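Side-chain contacts in integrase (Enterobacteria phage lambda, PDB 1AE9), which carries out, through the catalytic domain described here, site-specific recombination that integrates the phage genome into host DNA and, with excisionase, excises it: residues Ser2-Thr5 / Ala6-Leu10; Met43-Ser46 / Asp47-Asp50; Val55-Lys59 / Thr60-Ile64; Tyr112-Arg115 / Ala116-Ala119; Arg135-Ser138 / Ala139-Tyr142. All coordinates share one frame; numbering follows the deposited sequence.

Contact 1: Ser2-Thr5 / Ala6-Leu10; sequences SRLT and ADEYL
Thr5 and Glu8 bind each other at the start of helix 6-15, each side chain taking up the other residue's backbone N-H. Thr5 is the N-cap, and its OG1 accepts from Glu8 N at 3.2 Å. In return Glu8 OE1 accepts from Thr5 N at 3.0 Å, a nearly straight bond at 169° that reaches the carboxylate on its anti side, 32° out of the plane. Together the two bonds make a capping box. The Thr5 hydroxyl stands between backbone N and carbonyl carbon (chi1 68°), facing the helix, and Glu8 comes back to the cap along an extended chain. The two side chains lie close as well, with Glu8 CG 3.2 Å from Thr5 OG1.

One backbone bond accompanies the box, from Tyr9 N to Thr5 O at 3.0 Å. A water adds a further link: it donates to Arg3 O and, at 2.8 Å, to Glu8 OE1, so this oxygen accepts a second hydrogen bond besides the one from Thr5 N.

The apolar contacts are made by Leu4. Its CD1 rests 3.7 Å from Glu8 CB, while CD2 approaches Tyr9 CB at 4.3 Å. Leu4 and Tyr9 also both touch Leu134 on helix 133-145, and the Tyr9 side chain continues to Met27 and Val31 of helix 21-33.

Two N-H groups near the first turn are thus satisfied by side chains, and the negative charge of Glu8 would probably interact favourably with the positive end of the helix dipole.

Contact 2: Met43-Ser46 / Asp47-Asp50; sequences MKWS and DIVD
A single 3-10 turn runs from Trp45 to Asp47, between helix 37-42 and strand 48-49 at the edge of the sheet, and Lys44 and Asp47 tie it together. Asp47 OD2 accepts from Lys44 N at 2.9 Å, with the donor standing above the carboxylate plane. In the opposite sense Asp47 N bonds to Lys44 O at 3.0 Å, so the pair of residues is joined twice. The Asp47 carboxylate reaches back because its CG sits beside the backbone N, anti to the carbonyl carbon (chi1 -63°).

The Lys44 chain bends at its last two torsions, and this curls the ammonium round to the same carboxylate. The salt bridge is long, 3.6 Å from NZ to Asp47 OD1, and two waters reinforce it. One accepts from NZ and donates to Asp47 OD2; the other lies between NZ, Asp47 OD1 and Ser46 OG, 2.6 Å from the Ser46 hydroxyl.

On the side facing helix 79-90, Trp45 and Ile48 lie side by side and point the same way. Ile48 CD1 comes to 4.0 Å from Trp45 CE3, approaching the indole obliquely. The helix meets this pair, with Lys87 making a cation-pi contact to Trp45 and Leu83 touching Ile48.

Ile48 N completes the turn by bonding to Trp45 O at 3.2 Å. Successive bonds from residue i+3 back to residue i, as in Asp47 to Lys44 and Ile48 to Trp45, are the signature of a 3-10 turn, which here leads the chain from a helix into the short, weakly bonded strand 48-49 at the edge of this chain's sheet.

Contact 3: Val55-Lys59 / Thr60-Ile64; sequences VEQSK and TGVKI
Thr60 lies against Gln57 across a tight loop, and its hydroxyl works in two directions. OG1 donates to Gln57 OE1 at 2.9 Å, in the plane of the amide and on a lone pair, and it accepts from Val62 N at 3.3 Å, which makes an ST turn. The backbone N of Thr60, buried here, has no partner in the model.

Gln57 sends its extended chain alongside Val62, with CG beside its own backbone N (chi1 -55°). OE1 also accepts from Arg36, and NE2 donates to Gln35 OE1 and Leu155 O; these bonds fix the rotation of the amide next to a predicted catalytic arginine. At the backbone, Gln57 O takes Gly61 N at 2.8 Å, and Gln57 N bonds to Val62 O.

The loop closes the beta hairpin of strands 52-56 and 63-67, the one that presents the active-site lysine in tyrosine recombinases; here the predicted residue, Lys59, forms a salt bridge with Asp127 of the third subunit.

Ile64 pairs with Val55 through two backbone bonds, both 2.9 Å, from Val55 N to Ile64 O and from Ile64 N to Val55 O. Its CG1 lies 4.1 Å from Val55 CB, on the sheet face turned toward Gln35.

Contact 4: Tyr112-Arg115 / Ala116-Ala119; sequences YFMR and ARKA
Met114 folds over the two basic side chains that follow it on helix 106-120. Its CG lies over one face of the Arg117 guanidinium, 3.6 Å from NH2, and its SD comes to 3.4 Å from Lys118 CE. The torsions account for both contacts: Met114 starts out anti to its own N (chi1 170°), then bends at chi2 (-82°) and again at chi3, so the thioether doubles back toward the next turn instead of running straight outward.

Arg117 is bent too, at chi3 (69°), which swings the guanidinium under the methionine. Lys118 behaves differently and is extended beyond CG; its CG passes 3.5 Å from Met114 O before CE reaches the sulfur.

The polar ends are held elsewhere. Arg117 NH1 donates to Pro129 O, and NH2 to Ser58 O of the fourth subunit; Lys118 NZ reaches Glu56 O and Ser58 OG of that same neighbour. Arg115, extended as far as NE, makes a salt bridge with Glu42 of the fourth subunit.

Behind these chains the helix is regular. Arg117 N bonds to Phe113 O at 2.8 Å, and Lys118 N to Met114 O at 3.1 Å. The small Ala116 CB sits 3.6 Å from Phe113 O and, like the Phe113 ring, packs on Ile12 of helix 6-15.

Side chains three and four residues apart meeting along one face, over i to i+4 backbone bonds, are typical of an alpha helix; this one has an apolar side toward helices 6-15 and 21-33, and a basic side at a subunit interface.

Contact 5: Arg135-Ser138 / Ala139-Tyr142; sequences RSLS and ARLY
Arg140 lays one face of its guanidinium over the backbone of the preceding turn, covering Ser136 O and Leu137 CA, both met toward the rim of the group. NH1 comes to 3.6 Å from Ser136 CB, and NH2 to 3.7 Å from Leu137 CD1. A bend at chi3 (-55°) turns the group back along the helix, and the side chains of Leu137 and Arg140 cross at about a right angle.

Leu137 meets a second partner one residue further on. Its CD1 is 3.8 Å from Leu141 CG, the two chains meeting at a slant, and Leu141 CG also packs at 3.3 Å on Leu137 O. That same carbonyl takes the backbone bond from Leu141 N at 2.9 Å.

On another side of the helix Ser138 and Tyr142 come together. Ser138 OG stands 3.5 Å from Tyr142 CD2, and Ser138 O accepts from Tyr142 N while lying obliquely to the ring. Both hydroxyls of this buried pair bond to helix 21-33, Ser138 OG to Val31 O and Tyr142 OH to Val32 O.

Arg135 joins the next turn through its carbonyl, which takes Ala139 N at 3.1 Å. Its side chain sets off away from that turn, and at its end NH1 donates to Gly34 O and NH2 to Leu155 O, close to Arg36 and His157.

Helix 133-145 carries a predicted active-site arginine near its start, three residues after the likewise predicted His132, the His-x-x-Arg arrangement characteristic of the catalytic domain of tyrosine recombinases.

Contact 2 is the surface member of the set, where a salt bridge and two waters add to the backbone bonds; contacts 1, 3, 4 and 5 are partly buried. Contact 5 lies nearest the chain's centre and touches contact 1, Leu137 CD1 approaching Leu4 O at 3.4 Å, while Leu4 CD2 also meets Phe113 CZ of contact 4. Contacts 2 and 3 sit on the sheet side, joined by Met43 against Val55. Contacts 4 and 5 both lie within single helices, whereas contact 1 caps a helix, contact 2 turns at 3-10 pitch and contact 3 closes a hairpin. Predicted active-site residues occur in contacts 3 and 5, whose nearest atoms are about 4 Å apart.

Contact 1: Ser2-Thr5 / Ala6-Leu10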
# COMPACT_ATOMS: atom_id res chain seq x y z
N SER A 2 21.74 4.96 3.51
CA SER A 2 22.56 5.90 2.76
C SER A 2 21.81 7.19 2.41
O SER A 2 20.59 7.20 2.28
CB SER A 2 23.06 5.21 1.48
OG SER A 2 23.96 6.02 0.74
N ARG A 3 22.56 8.28 2.30
CA ARG A 3 22.01 9.57 1.92
C ARG A 3 22.10 9.65 0.39
O ARG A 3 22.68 8.76 -0.26
CB ARG A 3 22.82 10.71 2.55
CG ARG A 3 24.33 10.61 2.31
CD ARG A 3 25.09 11.85 2.79
NE ARG A 3 25.32 12.82 1.71
CZ ARG A 3 25.82 14.04 1.88
NH1 ARG A 3 26.16 14.47 3.09
NH2 ARG A 3 25.98 14.85 0.83
N LEU A 4 21.54 10.69 -0.20
CA LEU A 4 21.59 10.87 -1.64
C LEU A 4 22.19 12.24 -1.90
O LEU A 4 21.70 13.24 -1.38
CB LEU A 4 20.18 10.81 -2.24
CG LEU A 4 20.09 10.82 -3.77
CD1 LEU A 4 20.56 9.47 -4.31
CD2 LEU A 4 18.66 11.11 -4.20
N THR A 5 23.28 12.30 -2.67
CA THR A 5 23.92 13.57 -2.97
C THR A 5 23.29 14.20 -4.21
O THR A 5 22.52 13.54 -4.92
CB THR A 5 25.45 13.41 -3.21
OG1 THR A 5 25.68 12.67 -4.42
CG2 THR A 5 26.10 12.68 -2.06
N ALA A 6 23.63 15.46 -4.48
CA ALA A 6 23.10 16.15 -5.65
C ALA A 6 23.54 15.47 -6.95
O ALA A 6 22.74 15.33 -7.87
CB ALA A 6 23.55 17.61 -5.64
N ASP A 7 24.81 15.04 -7.02
CA ASP A 7 25.31 14.38 -8.23
C ASP A 7 24.60 13.03 -8.44
O ASP A 7 24.28 12.66 -9.57
CB ASP A 7 26.84 14.21 -8.16
CG ASP A 7 27.48 13.94 -9.55
OD1 ASP A 7 27.41 14.82 -10.43
OD2 ASP A 7 28.05 12.85 -9.75
N GLU A 8 24.32 12.32 -7.34
CA GLU A 8 23.63 11.04 -7.41
C GLU A 8 22.19 11.23 -7.87
O GLU A 8 21.66 10.41 -8.63
CB GLU A 8 23.69 10.31 -6.06
CG GLU A 8 25.09 9.78 -5.74
CD GLU A 8 25.23 9.24 -4.32
OE1 GLU A 8 24.42 9.60 -3.44
OE2 GLU A 8 26.17 8.46 -4.08
N TYR A 9 21.56 12.32 -7.44
CA TYR A 9 20.20 12.66 -7.84
C TYR A 9 20.14 12.78 -9.37
O TYR A 9 19.19 12.32 -10.01
CB TYR A 9 19.77 13.99 -7.20
CG TYR A 9 18.56 14.68 -7.84
CD1 TYR A 9 18.69 15.37 -9.05
CD2 TYR A 9 17.30 14.63 -7.24
CE1 TYR A 9 17.59 15.98 -9.65
CE2 TYR A 9 16.19 15.24 -7.85
CZ TYR A 9 16.35 15.92 -9.05
OH TYR A 9 15.28 16.52 -9.68
N LEU A 10 21.16 13.42 -9.95
CA LEU A 10 21.22 13.60 -11.39
C LEU A 10 21.41 12.29 -12.16
O LEU A 10 20.89 12.13 -13.27
CB LEU A 10 22.30 14.63 -11.76
CG LEU A 10 21.97 16.08 -11.36
CD1 LEU A 10 23.15 17.01 -11.63
CD2 LEU A 10 20.75 16.56 -12.11
O HOH W 1 25.14 8.29 -1.10

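Contact 2: Met43-Ser46 / Asp47-Asp50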
# COMPACT_ATOMS: atom_id res chain seq x y z
N MET A 43 -1.02 17.07 -2.84
CA MET A 43 -1.07 18.41 -3.41
C MET A 43 -1.99 18.54 -4.61
O MET A 43 -1.94 17.73 -5.53
CB MET A 43 0.33 18.87 -3.82
CG MET A 43 1.33 18.92 -2.69
SD MET A 43 2.96 19.35 -3.27
CE MET A 43 3.80 19.54 -1.73
N LYS A 44 -2.81 19.59 -4.62
CA LYS A 44 -3.74 19.85 -5.71
C LYS A 44 -3.57 21.28 -6.19
O LYS A 44 -3.04 22.13 -5.47
CB LYS A 44 -5.19 19.65 -5.26
CG LYS A 44 -5.52 18.24 -4.80
CD LYS A 44 -7.02 18.06 -4.59
CE LYS A 44 -7.63 19.24 -3.81
NZ LYS A 44 -6.98 19.50 -2.49
N TRP A 45 -4.03 21.56 -7.41
CA TRP A 45 -3.93 22.90 -7.98
C TRP A 45 -4.69 23.94 -7.17
O TRP A 45 -4.29 25.10 -7.11
CB TRP A 45 -4.38 22.89 -9.44
CG TRP A 45 -3.53 22.01 -10.30
CD1 TRP A 45 -3.88 20.81 -10.85
CD2 TRP A 45 -2.15 22.23 -10.64
NE1 TRP A 45 -2.80 20.26 -11.50
CE2 TRP A 45 -1.73 21.11 -11.39
CE3 TRP A 45 -1.24 23.26 -10.39
CZ2 TRP A 45 -0.42 20.99 -11.89
CZ3 TRP A 45 0.06 23.14 -10.88
CH2 TRP A 45 0.45 22.01 -11.62
N SER A 46 -5.77 23.53 -6.50
CA SER A 46 -6.55 24.43 -5.67
C SER A 46 -5.79 24.87 -4.41
O SER A 46 -6.22 25.78 -3.69
CB SER A 46 -7.87 23.77 -5.28
OG SER A 46 -7.67 22.42 -4.88
N ASP A 47 -4.66 24.22 -4.14
CA ASP A 47 -3.83 24.55 -2.98
C ASP A 47 -2.91 25.73 -3.26
O ASP A 47 -2.23 26.22 -2.35
CB ASP A 47 -2.98 23.35 -2.55
CG ASP A 47 -3.81 22.17 -2.11
OD1 ASP A 47 -4.99 22.35 -1.74
OD2 ASP A 47 -3.27 21.05 -2.12
N ILE A 48 -2.84 26.16 -4.51
CA ILE A 48 -1.99 27.29 -4.88
C ILE A 48 -2.85 28.54 -5.00
O ILE A 48 -3.76 28.60 -5.82
CB ILE A 48 -1.25 27.04 -6.22
CG1 ILE A 48 -0.33 25.82 -6.08
CG2 ILE A 48 -0.42 28.27 -6.60
CD1 ILE A 48 0.33 25.41 -7.37
N VAL A 49 -2.57 29.52 -4.16
CA VAL A 49 -3.30 30.78 -4.15
C VAL A 49 -2.31 31.93 -4.07
O VAL A 49 -1.45 31.95 -3.19
CB VAL A 49 -4.26 30.87 -2.93
CG1 VAL A 49 -4.98 32.21 -2.93
CG2 VAL A 49 -5.27 29.73 -2.97
N ASP A 50 -2.41 32.85 -5.01
CA ASP A 50 -1.55 34.03 -5.06
C ASP A 50 -0.06 33.74 -4.87
O ASP A 50 0.59 34.32 -3.99
CB ASP A 50 -2.01 35.07 -4.02
CG ASP A 50 -3.44 35.54 -4.26
OD1 ASP A 50 -3.82 35.71 -5.45
OD2 ASP A 50 -4.17 35.74 -3.27
O HOH W 2 -4.67 18.98 -1.11
O HOH W 3 -7.67 22.47 -2.30

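Contact 3: Val55-Lys59 / Thr60-Ile64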
# COMPACT_ATOMS: atom_id res chain seq x y z
N VAL A 55 0.20 23.82 2.26
CA VAL A 55 0.37 22.42 2.61
C VAL A 55 0.11 22.14 4.08
O VAL A 55 0.69 22.79 4.96
CB VAL A 55 1.84 21.96 2.30
CG1 VAL A 55 2.10 20.56 2.85
CG2 VAL A 55 2.10 22.00 0.79
N GLU A 56 -0.80 21.21 4.35
CA GLU A 56 -1.02 20.78 5.72
C GLU A 56 -0.45 19.38 5.74
O GLU A 56 -0.98 18.47 5.09
CB GLU A 56 -2.49 20.72 6.13
CG GLU A 56 -2.58 20.16 7.56
CD GLU A 56 -3.98 20.13 8.13
OE1 GLU A 56 -4.89 20.75 7.56
OE2 GLU A 56 -4.15 19.48 9.18
N GLN A 57 0.65 19.20 6.45
CA GLN A 57 1.29 17.91 6.51
C GLN A 57 0.37 16.89 7.15
O GLN A 57 -0.12 17.08 8.26
CB GLN A 57 2.62 18.04 7.24
CG GLN A 57 3.53 19.10 6.59
CD GLN A 57 4.91 19.13 7.18
OE1 GLN A 57 5.14 18.63 8.28
NE2 GLN A 57 5.86 19.69 6.43
N SER A 58 0.15 15.80 6.42
CA SER A 58 -0.73 14.71 6.83
C SER A 58 -0.37 14.09 8.17
O SER A 58 -1.24 13.83 9.00
CB SER A 58 -0.74 13.61 5.75
OG SER A 58 -1.23 14.10 4.51
N LYS A 59 0.92 13.86 8.38
CA LYS A 59 1.39 13.24 9.60
C LYS A 59 1.42 14.15 10.84
O LYS A 59 0.92 13.79 11.90
CB LYS A 59 2.78 12.65 9.34
CG LYS A 59 3.42 11.94 10.53
CD LYS A 59 4.89 11.59 10.24
CE LYS A 59 5.59 10.98 11.45
NZ LYS A 59 5.68 11.92 12.61
N THR A 60 1.98 15.34 10.67
CA THR A 60 2.15 16.28 11.78
C THR A 60 1.08 17.35 11.98
O THR A 60 0.97 17.90 13.08
CB THR A 60 3.49 17.02 11.63
OG1 THR A 60 3.44 17.81 10.43
CG2 THR A 60 4.63 16.02 11.53
N GLY A 61 0.35 17.68 10.92
CA GLY A 61 -0.67 18.71 11.03
C GLY A 61 -0.09 20.10 10.85
O GLY A 61 -0.82 21.09 10.94
N VAL A 62 1.21 20.19 10.59
CA VAL A 62 1.88 21.48 10.38
C VAL A 62 1.36 22.12 9.10
O VAL A 62 1.33 21.47 8.06
CB VAL A 62 3.42 21.31 10.32
CG1 VAL A 62 4.11 22.62 9.93
CG2 VAL A 62 3.93 20.82 11.65
N LYS A 63 0.93 23.37 9.20
CA LYS A 63 0.39 24.11 8.05
C LYS A 63 1.35 25.20 7.57
O LYS A 63 1.59 26.18 8.28
CB LYS A 63 -0.96 24.72 8.42
CG LYS A 63 -2.09 23.72 8.49
CD LYS A 63 -3.39 24.34 8.97
CE LYS A 63 -3.31 24.68 10.44
NZ LYS A 63 -2.93 23.49 11.25
N ILE A 64 1.86 25.06 6.35
CA ILE A 64 2.80 26.03 5.79
C ILE A 64 2.39 26.54 4.42
O ILE A 64 1.70 25.85 3.67
CB ILE A 64 4.23 25.44 5.68
CG1 ILE A 64 4.23 24.20 4.78
CG2 ILE A 64 4.76 25.05 7.06
CD1 ILE A 64 5.60 23.58 4.61

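Contact 4: Tyr112-Arg115 / Ala116-Ala119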
# COMPACT_ATOMS: atom_id res chain seq x y z
N TYR A 112 8.75 3.35 -8.32
CA TYR A 112 9.34 3.76 -9.58
C TYR A 112 10.70 4.44 -9.39
O TYR A 112 11.61 4.28 -10.22
CB TYR A 112 8.36 4.63 -10.38
CG TYR A 112 7.35 3.80 -11.15
CD1 TYR A 112 7.63 3.36 -12.44
CD2 TYR A 112 6.13 3.43 -10.57
CE1 TYR A 112 6.72 2.57 -13.15
CE2 TYR A 112 5.21 2.64 -11.27
CZ TYR A 112 5.51 2.22 -12.56
OH TYR A 112 4.61 1.44 -13.25
N PHE A 113 10.84 5.19 -8.30
CA PHE A 113 12.10 5.84 -7.98
C PHE A 113 13.15 4.75 -7.74
O PHE A 113 14.27 4.82 -8.25
CB PHE A 113 11.97 6.73 -6.73
CG PHE A 113 13.27 7.33 -6.27
CD1 PHE A 113 13.72 8.53 -6.81
CD2 PHE A 113 14.06 6.69 -5.33
CE1 PHE A 113 14.94 9.08 -6.41
CE2 PHE A 113 15.29 7.23 -4.92
CZ PHE A 113 15.72 8.43 -5.47
N MET A 114 12.77 3.72 -6.98
CA MET A 114 13.66 2.61 -6.69
C MET A 114 14.15 1.95 -7.98
O MET A 114 15.34 1.58 -8.09
CB MET A 114 12.95 1.61 -5.76
CG MET A 114 13.67 0.28 -5.55
SD MET A 114 13.37 -0.89 -6.89
CE MET A 114 11.58 -1.26 -6.63
N ARG A 115 13.26 1.81 -8.97
CA ARG A 115 13.63 1.21 -10.24
C ARG A 115 14.62 2.08 -11.02
O ARG A 115 15.57 1.56 -11.61
CB ARG A 115 12.40 0.91 -11.08
CG ARG A 115 11.52 -0.14 -10.45
CD ARG A 115 10.19 -0.26 -11.16
NE ARG A 115 9.30 -1.18 -10.46
CZ ARG A 115 8.03 -1.37 -10.76
NH1 ARG A 115 7.47 -0.69 -11.76
NH2 ARG A 115 7.30 -2.23 -10.05
N ALA A 116 14.39 3.39 -11.03
CA ALA A 116 15.29 4.31 -11.72
C ALA A 116 16.66 4.27 -11.01
O ALA A 116 17.71 4.31 -11.65
CB ALA A 116 14.73 5.73 -11.70
N ARG A 117 16.64 4.17 -9.69
CA ARG A 117 17.86 4.11 -8.90
C ARG A 117 18.70 2.91 -9.34
O ARG A 117 19.91 3.03 -9.54
CB ARG A 117 17.53 3.99 -7.42
CG ARG A 117 18.72 4.11 -6.49
CD ARG A 117 18.32 3.72 -5.09
NE ARG A 117 18.03 2.29 -4.98
CZ ARG A 117 17.10 1.77 -4.18
NH1 ARG A 117 16.35 2.55 -3.42
NH2 ARG A 117 16.98 0.45 -4.08
N LYS A 118 18.06 1.75 -9.47
CA LYS A 118 18.77 0.55 -9.90
C LYS A 118 19.32 0.74 -11.31
O LYS A 118 20.46 0.39 -11.59
CB LYS A 118 17.84 -0.67 -9.88
CG LYS A 118 17.49 -1.17 -8.51
CD LYS A 118 16.57 -2.37 -8.59
CE LYS A 118 16.19 -2.83 -7.21
NZ LYS A 118 15.31 -4.02 -7.30
N ALA A 119 18.50 1.32 -12.19
CA ALA A 119 18.90 1.56 -13.58
C ALA A 119 20.15 2.43 -13.71
O ALA A 119 20.91 2.26 -14.66
CB ALA A 119 17.74 2.18 -14.37

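Contact 5: Arg135-Ser138 / Ala139-Tyr142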
# COMPACT_ATOMS: atom_id res chain seq x y z
N ARG A 135 14.00 14.34 0.66
CA ARG A 135 13.61 15.34 1.66
C ARG A 135 14.85 15.82 2.44
O ARG A 135 15.00 17.01 2.72
CB ARG A 135 12.55 14.75 2.60
CG ARG A 135 12.03 15.68 3.69
CD ARG A 135 10.75 15.10 4.31
NE ARG A 135 10.56 15.49 5.71
CZ ARG A 135 9.93 16.59 6.13
NH1 ARG A 135 9.41 17.46 5.26
NH2 ARG A 135 9.82 16.82 7.43
N SER A 136 15.74 14.88 2.78
CA SER A 136 16.98 15.20 3.48
C SER A 136 17.87 15.99 2.53
O SER A 136 18.54 16.93 2.94
CB SER A 136 17.71 13.93 3.92
OG SER A 136 16.91 13.14 4.77
N LEU A 137 17.89 15.59 1.25
CA LEU A 137 18.69 16.29 0.26
C LEU A 137 18.21 17.74 0.17
O LEU A 137 19.03 18.66 0.20
CB LEU A 137 18.62 15.60 -1.11
CG LEU A 137 19.37 16.26 -2.28
CD1 LEU A 137 20.84 16.46 -1.96
CD2 LEU A 137 19.21 15.44 -3.53
N SER A 138 16.90 17.92 0.10
CA SER A 138 16.28 19.25 0.04
C SER A 138 16.80 20.10 1.22
O SER A 138 17.19 21.25 1.03
CB SER A 138 14.76 19.11 0.14
OG SER A 138 14.11 20.38 0.14
N ALA A 139 16.77 19.53 2.42
CA ALA A 139 17.23 20.23 3.61
C ALA A 139 18.70 20.67 3.52
O ALA A 139 19.01 21.83 3.77
CB ALA A 139 17.01 19.37 4.85
N ARG A 140 19.60 19.74 3.17
CA ARG A 140 21.03 20.05 3.05
C ARG A 140 21.32 21.10 1.99
O ARG A 140 22.14 22.00 2.19
CB ARG A 140 21.86 18.79 2.78
CG ARG A 140 21.80 17.75 3.90
CD ARG A 140 22.80 16.62 3.70
NE ARG A 140 22.65 15.95 2.40
CZ ARG A 140 21.91 14.86 2.18
NH1 ARG A 140 21.23 14.30 3.17
NH2 ARG A 140 21.85 14.34 0.96
N LEU A 141 20.63 21.02 0.86
CA LEU A 141 20.82 21.99 -0.21
C LEU A 141 20.30 23.37 0.20
O LEU A 141 20.95 24.38 -0.09
CB LEU A 141 20.12 21.54 -1.50
CG LEU A 141 20.66 20.27 -2.18
CD1 LEU A 141 19.89 20.02 -3.48
CD2 LEU A 141 22.15 20.42 -2.47
N TYR A 142 19.14 23.42 0.86
CA TYR A 142 18.55 24.68 1.32
C TYR A 142 19.32 25.30 2.48
O TYR A 142 19.37 26.52 2.61
CB TYR A 142 17.07 24.49 1.71
CG TYR A 142 16.13 24.69 0.54
CD1 TYR A 142 16.28 25.77 -0.32
CD2 TYR A 142 15.08 23.79 0.29
CE1 TYR A 142 15.43 25.96 -1.40
CE2 TYR A 142 14.22 23.98 -0.78
CZ TYR A 142 14.40 25.07 -1.62
OH TYR A 142 13.55 25.29 -2.68